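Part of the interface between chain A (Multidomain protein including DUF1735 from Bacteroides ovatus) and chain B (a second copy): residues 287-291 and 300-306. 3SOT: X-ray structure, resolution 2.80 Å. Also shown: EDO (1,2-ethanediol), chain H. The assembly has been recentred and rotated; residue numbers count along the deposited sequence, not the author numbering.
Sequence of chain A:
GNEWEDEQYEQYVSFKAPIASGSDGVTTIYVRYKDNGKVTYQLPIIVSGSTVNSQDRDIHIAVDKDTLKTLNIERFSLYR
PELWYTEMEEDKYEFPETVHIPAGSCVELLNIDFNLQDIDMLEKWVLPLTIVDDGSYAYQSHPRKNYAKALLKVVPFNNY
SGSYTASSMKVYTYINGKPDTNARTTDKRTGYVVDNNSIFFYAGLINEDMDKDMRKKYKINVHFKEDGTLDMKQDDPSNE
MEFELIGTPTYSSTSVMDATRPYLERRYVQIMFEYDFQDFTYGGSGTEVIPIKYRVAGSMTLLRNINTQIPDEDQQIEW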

# COMPACT_ATOMS: atom_id res chain seq x y z
N THR A 287 0.85 19.36 12.15
CA THR A 287 1.69 20.45 11.63
C THR A 287 1.15 20.90 10.27
O THR A 287 0.86 20.09 9.38
N GLU A 288 1.01 22.23 10.19
CA GLU A 288 0.54 23.04 9.09
C GLU A 288 1.64 23.07 8.04
O GLU A 288 2.82 23.28 8.35
N VAL A 289 1.25 22.75 6.80
CA VAL A 289 2.11 22.60 5.64
C VAL A 289 1.80 23.66 4.57
O VAL A 289 0.74 24.29 4.59
N ILE A 290 2.72 23.83 3.61
CA ILE A 290 2.52 24.70 2.46
C ILE A 290 1.51 24.01 1.56
O ILE A 290 1.77 22.90 1.11
N PRO A 291 0.31 24.61 1.30
CA PRO A 291 -0.65 23.93 0.44
C PRO A 291 -0.10 23.77 -0.97
O PRO A 291 0.65 24.63 -1.44
N MSE B 300 12.68 22.40 -2.90
CA MSE B 300 11.86 21.92 -1.79
C MSE B 300 11.79 23.02 -0.77
O MSE B 300 12.76 23.75 -0.64
N THR B 301 10.62 23.20 -0.11
CA THR B 301 10.47 24.29 0.85
C THR B 301 9.91 23.75 2.15
O THR B 301 8.92 23.04 2.16
N LEU B 302 10.54 24.14 3.25
CA LEU B 302 10.12 23.78 4.60
C LEU B 302 9.40 24.93 5.26
O LEU B 302 9.96 26.03 5.30
N LEU B 303 8.21 24.67 5.83
CA LEU B 303 7.45 25.68 6.60
C LEU B 303 7.57 25.40 8.10
O LEU B 303 7.54 24.25 8.53
N ARG B 304 7.73 26.47 8.88
CA ARG B 304 7.80 26.48 10.34
C ARG B 304 6.91 27.58 10.82
O ARG B 304 7.14 28.74 10.46
N ASN B 305 5.84 27.23 11.56
CA ASN B 305 4.85 28.18 12.08
C ASN B 305 5.26 28.57 13.50
O ASN B 305 5.41 27.70 14.36
N ILE B 306 5.50 29.87 13.71
CA ILE B 306 5.99 30.43 14.98
C ILE B 306 5.00 31.46 15.55
O ILE B 306 4.56 32.37 14.86

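The single hydrogen bond across this contact joins a side chain to a backbone: although one partner is a strand, no main chain pairs with main chain. Asn B305 ND2 donates to Glu A288 O at 3.3 Å, with an N-H...O angle of 138°, so the bond is long and somewhat bent. The chain A stretch has no regular secondary structure, and the nearest CA atoms across the contact, those of Val A289 and Leu B303, are 6.2 Å apart, which leaves side chains to fill the gap.

Alternation along the strand decides which residues take part. Thr B301, Leu B303 and Asn B305 point toward chain A, whereas Leu B302 and Arg B304 point away; the guanidinium of Arg B304 finds its hydrogen bonds elsewhere in the structure.

From chain A, Ile A290 points toward the strand. With chi1 m and chi2 t, Ile A290 places CG1 3.6 Å from CB of Leu B303 and CD1 3.6 Å from CG2 of Thr B301. A long, branched aliphatic chain can thus cover two successive inward residues of the strand. Leu B303, in the common t, p rotamer, also brings CD2 to 3.7 Å from Glu A288 O and to the same distance from Val A289 C, packing a methyl against the loop backbone. Val A289 itself (m) points away.

Asn B305 (m) suits its place because its amide can satisfy a loop carbonyl; Asn B305 ND2 also lies 3.5 Å from CB of Glu A288. That glutamate, t at chi1 and chi2, is directed sideways, and its carboxylate is hydrogen-bonded elsewhere.

Thr B301 (m) serves two surroundings: its methyl meets Ile A290, while Thr B301 OG1 hydrogen-bonds O2 of 1,2-ethanediol at 2.7 Å, a ligand probably acquired from the crystallisation liquor.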

# COMPACT_ATOMS: atom_id res chain seq x y z
CB THR A 287 3.21 20.10 11.53
OG1 THR A 287 3.64 19.45 12.72
CG2 THR A 287 4.09 21.34 11.34
CB GLU A 288 0.16 24.42 9.62
CG GLU A 288 -0.54 25.28 8.60
CD GLU A 288 -1.22 26.53 9.14
OE1 GLU A 288 -1.23 26.75 10.38
OE2 GLU A 288 -1.78 27.28 8.31
CB VAL A 289 1.94 21.15 5.04
CG1 VAL A 289 2.49 20.07 5.96
CG2 VAL A 289 0.49 20.85 4.67
CB ILE A 290 3.86 25.01 1.73
CG1 ILE A 290 4.92 25.58 2.72
CG2 ILE A 290 3.63 25.91 0.52
CD1 ILE A 290 6.26 25.74 2.22
CB PRO A 291 -1.86 24.86 0.50
CG PRO A 291 -1.70 25.63 1.74
CD PRO A 291 -0.25 25.90 1.75
CB MSE B 300 12.39 20.64 -1.19
CG MSE B 300 12.26 19.44 -2.11
SE MSE B 300 12.64 17.85 -1.13
CE MSE B 300 14.52 17.95 -0.97
CB THR B 301 9.57 25.39 0.28
OG1 THR B 301 10.04 25.75 -1.03
CG2 THR B 301 9.53 26.63 1.16
CB LEU B 302 11.35 23.37 5.46
CG LEU B 302 11.12 23.10 6.95
CD1 LEU B 302 10.39 21.77 7.17
CD2 LEU B 302 12.41 23.14 7.72
CB LEU B 303 5.99 25.72 6.16
CG LEU B 303 4.99 26.57 6.93
CD1 LEU B 303 5.31 28.02 6.86
CD2 LEU B 303 3.61 26.33 6.44
CB ARG B 304 9.26 26.64 10.80
CG ARG B 304 9.53 26.50 12.32
CD ARG B 304 9.33 25.09 12.92
NE ARG B 304 10.06 24.02 12.23
CZ ARG B 304 11.35 23.73 12.39
NH1 ARG B 304 12.10 24.47 13.19
NH2 ARG B 304 11.90 22.74 11.72
CB ASN B 305 3.44 27.60 12.00
CG ASN B 305 3.11 27.12 10.60
OD1 ASN B 305 2.82 27.89 9.69
ND2 ASN B 305 3.26 25.81 10.37
CB ILE B 306 7.39 31.08 14.71
CG1 ILE B 306 8.42 29.96 14.49
CG2 ILE B 306 7.82 32.00 15.85
CD1 ILE B 306 9.47 30.30 13.58
C1 EDO H . 7.98 23.24 -3.07
O1 EDO H . 8.56 22.14 -3.80
C2 EDO H . 8.50 24.58 -3.60
O2 EDO H . 9.93 24.67 -3.46